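Local coordinates for protein YCAC GENE product (Escherichia coli, PDB 1YAC) that is an octameric bacterial hydrolase of unknown specificity, built on the three-layer alpha-beta-alpha sandwich of the isochorismatase family, at residues A[58-62]-A[63-67]; A[124-128]-A[129-133]; A[181-184]-A[185-189]. One frame throughout, in Å; residues are numbered along the deposited sequence.

Contact 1: A[58-62]-A[63-67]. Unlike the reference sequence in segment 58-62: A60 (reference Phe).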
loop_
_atom_site.group_PDB
_atom_site.type_symbol
_atom_site.label_atom_id
_atom_site.label_comp_id
_atom_site.label_asym_id
_atom_site.label_seq_id
_atom_site.Cartn_x
_atom_site.Cartn_y
_atom_site.Cartn_z
ATOM N N THR A 58 -26.544 -11.992 -18.364
ATOM C CA THR A 58 -26.386 -12.362 -16.963
ATOM C C THR A 58 -26.192 -13.860 -16.860
ATOM O O THR A 58 -26.551 -14.614 -17.768
ATOM C CB THR A 58 -27.612 -11.973 -16.123
ATOM O OG1 THR A 58 -28.761 -12.663 -16.627
ATOM C CG2 THR A 58 -27.853 -10.461 -16.165
ATOM N N SER A 59 -25.639 -14.285 -15.735
ATOM C CA SER A 59 -25.376 -15.691 -15.483
ATOM C C SER A 59 -26.172 -16.142 -14.270
ATOM O O SER A 59 -26.029 -15.565 -13.184
ATOM C CB SER A 59 -23.878 -15.883 -15.212
ATOM O OG SER A 59 -23.608 -17.201 -14.787
ATOM N N ALA A 60 -27.033 -17.135 -14.484
ATOM C CA ALA A 60 -27.868 -17.724 -13.427
ATOM C C ALA A 60 -28.399 -16.689 -12.443
ATOM O O ALA A 60 -28.293 -16.850 -11.223
ATOM C CB ALA A 60 -27.092 -18.824 -12.692
ATOM N N GLU A 61 -29.006 -15.642 -12.989
ATOM C CA GLU A 61 -29.549 -14.553 -12.189
ATOM C C GLU A 61 -30.612 -14.942 -11.174
ATOM O O GLU A 61 -30.922 -14.154 -10.287
ATOM C CB GLU A 61 -30.088 -13.457 -13.095
ATOM C CG GLU A 61 -31.251 -13.883 -13.962
ATOM C CD GLU A 61 -31.726 -12.761 -14.854
ATOM O OE1 GLU A 61 -30.881 -11.962 -15.312
ATOM O OE2 GLU A 61 -32.949 -12.677 -15.098
ATOM N N THR A 62 -31.207 -16.120 -11.327
ATOM C CA THR A 62 -32.218 -16.575 -10.374
ATOM C C THR A 62 -31.527 -17.519 -9.407
ATOM O O THR A 62 -31.789 -18.718 -9.369
ATOM C CB THR A 62 -33.381 -17.287 -11.074
ATOM O OG1 THR A 62 -32.864 -18.262 -11.993
ATOM C CG2 THR A 62 -34.224 -16.276 -11.825
ATOM N N GLY A 63 -30.561 -16.969 -8.696
ATOM C CA GLY A 63 -29.797 -17.733 -7.739
ATOM C C GLY A 63 -28.956 -16.738 -6.977
ATOM O O GLY A 63 -29.238 -15.533 -7.002
ATOM N N PRO A 64 -27.885 -17.201 -6.326
ATOM C CA PRO A 64 -26.999 -16.328 -5.553
ATOM C C PRO A 64 -26.414 -15.168 -6.368
ATOM O O PRO A 64 -26.171 -14.086 -5.828
ATOM C CB PRO A 64 -25.896 -17.285 -5.101
ATOM C CG PRO A 64 -26.593 -18.597 -5.030
ATOM C CD PRO A 64 -27.431 -18.597 -6.270
ATOM N N ASN A 65 -26.188 -15.397 -7.663
ATOM C CA ASN A 65 -25.608 -14.383 -8.546
ATOM C C ASN A 65 -26.423 -13.095 -8.538
ATOM O O ASN A 65 -25.869 -11.981 -8.598
ATOM C CB ASN A 65 -25.434 -14.937 -9.966
ATOM C CG ASN A 65 -24.264 -15.917 -10.072
ATOM O OD1 ASN A 65 -23.623 -16.259 -9.067
ATOM N ND2 ASN A 65 -23.974 -16.367 -11.285
ATOM N N GLY A 66 -27.738 -13.249 -8.430
ATOM C CA GLY A 66 -28.608 -12.092 -8.356
ATOM C C GLY A 66 -28.948 -11.449 -9.679
ATOM O O GLY A 66 -28.366 -11.784 -10.713
ATOM N N PRO A 67 -29.886 -10.491 -9.660
ATOM C CA PRO A 67 -30.335 -9.775 -10.850
ATOM C C PRO A 67 -29.325 -8.759 -11.332
ATOM O O PRO A 67 -28.434 -8.350 -10.587
ATOM C CB PRO A 67 -31.601 -9.079 -10.357
ATOM C CG PRO A 67 -31.255 -8.738 -8.943
ATOM C CD PRO A 67 -30.588 -10.006 -8.456
HETATM O O HOH W 1 -26.690 -17.725 -9.094
#
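The carboxamide of N65 meets S59 edge-on: ND2 donates to S59 O at 2.9 Å, and that oxygen lies only 8° out of the amide plane, although the donor itself stands well above the plane of the S59 carbonyl. At the other end of the amide, OD1 bonds to the hydroxyl of Y194 of a neighbouring subunit, so the flat group is held at both ends and its rotation is fixed. The second flat group, the carboxylate of E61, is met obliquely from above its plane, T58 OG1 donating to E61 OE1 at 2.6 Å, 42° out of the plane; Y81 shares the same oxygen. Both belong to the turn that leaves strand 54-59 of the parallel sheet in this isochorismatase-type alpha/beta fold. The amide can reach back to the strand end because CG of N65 sits beside its own backbone N (chi1 -74°), which turns ND2 toward S59 O. Replacing N65 with an alanine would probably leave S59 O without its amide donor and Y194 of the neighbouring subunit without its acceptor, with the turn less firmly held to the strand end. The main chain adds further ties. One water accepts from N65 N and donates to A60 O, 2.8 Å from each, and G66 N bonds to G63 O at 3.1 Å. G66 has a positive phi at which a side chain would run into the carbonyl oxygen of N65. Its own oxygen takes a bond from Q21 and also receives a CA-H...O contact, E61 CA lying 3.4 Å from G66 O.

Contact 2: A[124-128]-A[129-133]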
loop_
_atom_site.group_PDB
_atom_site.type_symbol
_atom_site.label_atom_id
_atom_site.label_comp_id
_atom_site.label_asym_id
_atom_site.label_seq_id
_atom_site.Cartn_x
_atom_site.Cartn_y
_atom_site.Cartn_z
ATOM N N LEU A 124 -11.528 -13.344 -25.390
ATOM C CA LEU A 124 -10.632 -14.242 -26.110
ATOM C C LEU A 124 -11.358 -14.927 -27.266
ATOM O O LEU A 124 -10.798 -15.086 -28.355
ATOM C CB LEU A 124 -10.036 -15.281 -25.143
ATOM C CG LEU A 124 -9.180 -14.704 -24.007
ATOM C CD1 LEU A 124 -8.745 -15.805 -23.041
ATOM C CD2 LEU A 124 -7.974 -13.979 -24.580
ATOM N N SER A 125 -12.599 -15.335 -27.024
ATOM C CA SER A 125 -13.413 -15.990 -28.052
ATOM C C SER A 125 -13.651 -15.026 -29.212
ATOM O O SER A 125 -13.508 -15.399 -30.376
ATOM C CB SER A 125 -14.761 -16.424 -27.464
ATOM O OG SER A 125 -14.616 -17.481 -26.510
ATOM N N ALA A 126 -13.972 -13.779 -28.881
ATOM C CA ALA A 126 -14.235 -12.741 -29.878
ATOM C C ALA A 126 -12.992 -12.422 -30.721
ATOM O O ALA A 126 -13.091 -12.212 -31.935
ATOM C CB ALA A 126 -14.777 -11.484 -29.198
ATOM N N ILE A 127 -11.824 -12.403 -30.079
ATOM C CA ILE A 127 -10.572 -12.144 -30.787
ATOM C C ILE A 127 -10.356 -13.275 -31.794
ATOM O O ILE A 127 -10.023 -13.016 -32.958
ATOM C CB ILE A 127 -9.362 -12.035 -29.801
ATOM C CG1 ILE A 127 -9.408 -10.687 -29.070
ATOM C CG2 ILE A 127 -8.016 -12.205 -30.542
ATOM C CD1 ILE A 127 -8.431 -10.576 -27.909
ATOM N N GLU A 128 -10.603 -14.516 -31.377
ATOM C CA GLU A 128 -10.433 -15.646 -32.296
ATOM C C GLU A 128 -11.378 -15.512 -33.494
ATOM O O GLU A 128 -11.039 -15.892 -34.610
ATOM C CB GLU A 128 -10.687 -16.983 -31.599
ATOM C CG GLU A 128 -10.634 -18.168 -32.559
ATOM C CD GLU A 128 -10.798 -19.512 -31.875
ATOM O OE1 GLU A 128 -10.375 -19.666 -30.708
ATOM O OE2 GLU A 128 -11.329 -20.436 -32.524
ATOM N N GLU A 129 -12.562 -14.964 -33.254
ATOM C CA GLU A 129 -13.544 -14.772 -34.317
ATOM C C GLU A 129 -13.224 -13.588 -35.234
ATOM O O GLU A 129 -13.925 -13.363 -36.214
ATOM C CB GLU A 129 -14.954 -14.629 -33.737
ATOM C CG GLU A 129 -15.515 -15.917 -33.148
ATOM C CD GLU A 129 -16.864 -16.310 -33.738
ATOM O OE1 GLU A 129 -17.201 -15.852 -34.846
ATOM O OE2 GLU A 129 -17.592 -17.094 -33.098
ATOM N N GLY A 130 -12.179 -12.828 -34.918
ATOM C CA GLY A 130 -11.810 -11.711 -35.763
ATOM C C GLY A 130 -12.254 -10.332 -35.337
ATOM O O GLY A 130 -12.033 -9.364 -36.066
ATOM N N PHE A 131 -12.871 -10.211 -34.169
ATOM C CA PHE A 131 -13.303 -8.892 -33.700
ATOM C C PHE A 131 -12.150 -8.098 -33.077
ATOM O O PHE A 131 -11.165 -8.673 -32.606
ATOM C CB PHE A 131 -14.398 -9.031 -32.633
ATOM C CG PHE A 131 -15.723 -9.501 -33.166
ATOM C CD1 PHE A 131 -16.669 -8.584 -33.615
ATOM C CD2 PHE A 131 -16.042 -10.858 -33.180
ATOM C CE1 PHE A 131 -17.923 -9.017 -34.066
ATOM C CE2 PHE A 131 -17.282 -11.300 -33.626
ATOM C CZ PHE A 131 -18.223 -10.375 -34.069
ATOM N N ASP A 132 -12.267 -6.779 -33.094
ATOM C CA ASP A 132 -11.285 -5.921 -32.445
ATOM C C ASP A 132 -11.887 -5.711 -31.065
ATOM O O ASP A 132 -12.965 -5.144 -30.938
ATOM C CB ASP A 132 -11.137 -4.606 -33.197
ATOM C CG ASP A 132 -10.403 -4.792 -34.498
ATOM O OD1 ASP A 132 -9.478 -5.635 -34.519
ATOM O OD2 ASP A 132 -10.770 -4.143 -35.497
ATOM N N VAL A 133 -11.194 -6.188 -30.042
ATOM C CA VAL A 133 -11.698 -6.119 -28.677
ATOM C C VAL A 133 -11.013 -5.072 -27.817
ATOM O O VAL A 133 -9.788 -4.979 -27.784
ATOM C CB VAL A 133 -11.582 -7.515 -28.000
ATOM C CG1 VAL A 133 -12.052 -7.476 -26.551
ATOM C CG2 VAL A 133 -12.390 -8.550 -28.790
HETATM O O HOH W 2 -9.236 -10.328 -33.792
#
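The residues after helix 115-128 donate back into its last turn: F131 N bonds to A126 O at 3.0 Å and G130 N to I127 O at 2.9 Å, with G130 at a positive phi (99°) between the last turn and the strand that follows. One residue earlier, E129 N still reaches S125 O. The oxygen of I127 is used again, by a water that donates both to it and to F131 O, and by the hydroxyl of T2 of a neighbouring subunit. Beneath this polar seam, V133 closes the apolar side. With its CG1 anti to the backbone N (chi1 178°), CG2 is turned back at the helix, 3.7 Å from I127 CG1 and 3.8 Å from A126 CB, and the I127 and V133 side chains cross at about a right angle. A126 O lies at the edge of the F131 ring, in its plane, 3.5 Å from F131 CD2, and the same carbon lies 4.2 Å from A126 CB. E129 lays its CG against S125 O before its bent chain carries the carboxylate to K101 and W91. Positive-phi glycine, paired bonds into the last turn and an apolar contact between A126 and F131 make this a Schellman motif, here turning the helix of the beta-alpha-beta unit 107-136 into strand 132-136.

Contact 3: A[181-184]-A[185-189]. Unlike the reference sequence in segment 181-184: A181 (reference Glu).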
loop_
_atom_site.group_PDB
_atom_site.type_symbol
_atom_site.label_atom_id
_atom_site.label_comp_id
_atom_site.label_asym_id
_atom_site.label_seq_id
_atom_site.Cartn_x
_atom_site.Cartn_y
_atom_site.Cartn_z
ATOM N N ALA A 181 -21.451 20.342 -24.530
ATOM C CA ALA A 181 -22.310 20.141 -23.368
ATOM C C ALA A 181 -22.550 18.673 -23.023
ATOM O O ALA A 181 -22.512 18.295 -21.852
ATOM C CB ALA A 181 -23.641 20.861 -23.568
ATOM N N GLY A 182 -22.773 17.855 -24.044
ATOM C CA GLY A 182 -23.016 16.442 -23.828
ATOM C C GLY A 182 -21.853 15.716 -23.182
ATOM O O GLY A 182 -22.034 14.993 -22.191
ATOM N N LEU A 183 -20.657 15.891 -23.737
ATOM C CA LEU A 183 -19.480 15.228 -23.183
ATOM C C LEU A 183 -19.174 15.793 -21.798
ATOM O O LEU A 183 -18.858 15.049 -20.871
ATOM C CB LEU A 183 -18.269 15.420 -24.093
ATOM C CG LEU A 183 -17.080 14.507 -23.794
ATOM C CD1 LEU A 183 -17.421 13.073 -24.228
ATOM C CD2 LEU A 183 -15.837 15.022 -24.530
ATOM N N ALA A 184 -19.295 17.112 -21.665
ATOM C CA ALA A 184 -19.043 17.788 -20.401
ATOM C C ALA A 184 -19.960 17.250 -19.304
ATOM O O ALA A 184 -19.541 17.103 -18.158
ATOM C CB ALA A 184 -19.245 19.292 -20.559
ATOM N N THR A 185 -21.213 16.977 -19.657
ATOM C CA THR A 185 -22.179 16.447 -18.703
ATOM C C THR A 185 -21.762 15.054 -18.247
ATOM O O THR A 185 -21.781 14.757 -17.046
ATOM C CB THR A 185 -23.610 16.419 -19.306
ATOM O OG1 THR A 185 -24.037 17.762 -19.547
ATOM C CG2 THR A 185 -24.603 15.772 -18.344
ATOM N N LEU A 186 -21.344 14.220 -19.197
ATOM C CA LEU A 186 -20.904 12.860 -18.888
ATOM C C LEU A 186 -19.719 12.926 -17.921
ATOM O O LEU A 186 -19.683 12.215 -16.918
ATOM C CB LEU A 186 -20.484 12.128 -20.170
ATOM C CG LEU A 186 -19.869 10.725 -20.002
ATOM C CD1 LEU A 186 -20.966 9.722 -19.669
ATOM C CD2 LEU A 186 -19.148 10.306 -21.288
ATOM N N PHE A 187 -18.765 13.799 -18.218
ATOM C CA PHE A 187 -17.582 13.947 -17.378
ATOM C C PHE A 187 -17.925 14.495 -15.992
ATOM O O PHE A 187 -17.470 13.976 -14.965
ATOM C CB PHE A 187 -16.556 14.844 -18.075
ATOM C CG PHE A 187 -15.928 14.229 -19.306
ATOM C CD1 PHE A 187 -16.150 12.889 -19.642
ATOM C CD2 PHE A 187 -15.102 14.994 -20.126
ATOM C CE1 PHE A 187 -15.561 12.323 -20.775
ATOM C CE2 PHE A 187 -14.508 14.439 -21.261
ATOM C CZ PHE A 187 -14.740 13.098 -21.586
ATOM N N SER A 188 -18.741 15.538 -15.960
ATOM C CA SER A 188 -19.142 16.147 -14.697
ATOM C C SER A 188 -19.876 15.148 -13.784
ATOM O O SER A 188 -19.662 15.129 -12.571
ATOM C CB SER A 188 -20.028 17.376 -14.975
ATOM O OG SER A 188 -20.437 18.003 -13.769
ATOM N N ASN A 189 -20.708 14.302 -14.387
ATOM C CA ASN A 189 -21.463 13.303 -13.631
ATOM C C ASN A 189 -20.626 12.152 -13.104
ATOM O O ASN A 189 -21.030 11.482 -12.157
ATOM C CB ASN A 189 -22.584 12.705 -14.493
ATOM C CG ASN A 189 -23.665 13.719 -14.820
ATOM O OD1 ASN A 189 -23.945 14.602 -14.016
ATOM N ND2 ASN A 189 -24.160 13.692 -16.034
#
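Residues 181-184 and 185-189 are successive turns of helix 180-190, joined by regular i to i+4 backbone bonds, of which F187 N to L183 O (2.9 Å) is the straightest at the hydrogen, 165°. A181 O, in a residue that is Glu in the reference sequence, accepts twice: T185 N and T185 OG1 approach it from opposite faces of the carbonyl plane, the hydroxyl at 2.8 Å. That second bond is possible because OG1 of T185 lies beside its own backbone N (chi1 -65°), which aims it back down the helix. On the buried side L183 folds its branch over the ring of F187. L183 CG stands 3.9 Å from the ring centroid and 27° off the normal, a CH-pi contact, with CZ the closest ring atom at 3.5 Å; both methyls also touch the far end of the ring. L183 O lies over the same face, but toward the rim, near CG of F187. The ring thus rests on one residue's branch and carbonyl together, while F166, A169 and C170 of helix 165-173 also pack against it. L186 adds a looser contact, its CD2 4.4 Å from L183 CD1, and itself packs on helix 33-49. S188 directs OG to R195 in helix 192-204. The pattern is that of an amphipathic helix: an apolar side of L183, L186 and F187 against neighbouring helices, and a threonine hydroxyl returned to the carbonyl four residues back on a solvent-exposed side.

Overall arrangement
The three contacts follow one another along the chain without nesting or touching. Contacts 1 and 2 both reach the same parallel sheet, the first where strand 54-59 runs out into a loop, the second where helix 115-128 leads into strand 132-136; their centres are about 26 Å apart. Contact 3 lies on helix 180-190, its centre about 33 Å from that of contact 1 and 31 Å from that of contact 2, on the opposite side of the chain's centre from the latter. Contacts 1 and 2 also touch neighbouring subunits, so turns at separate points of the sandwich take part in building the octamer, whereas contact 3 lies within one helix whose side chains pack on helices 33-49, 165-173 and 192-204 of the same chain.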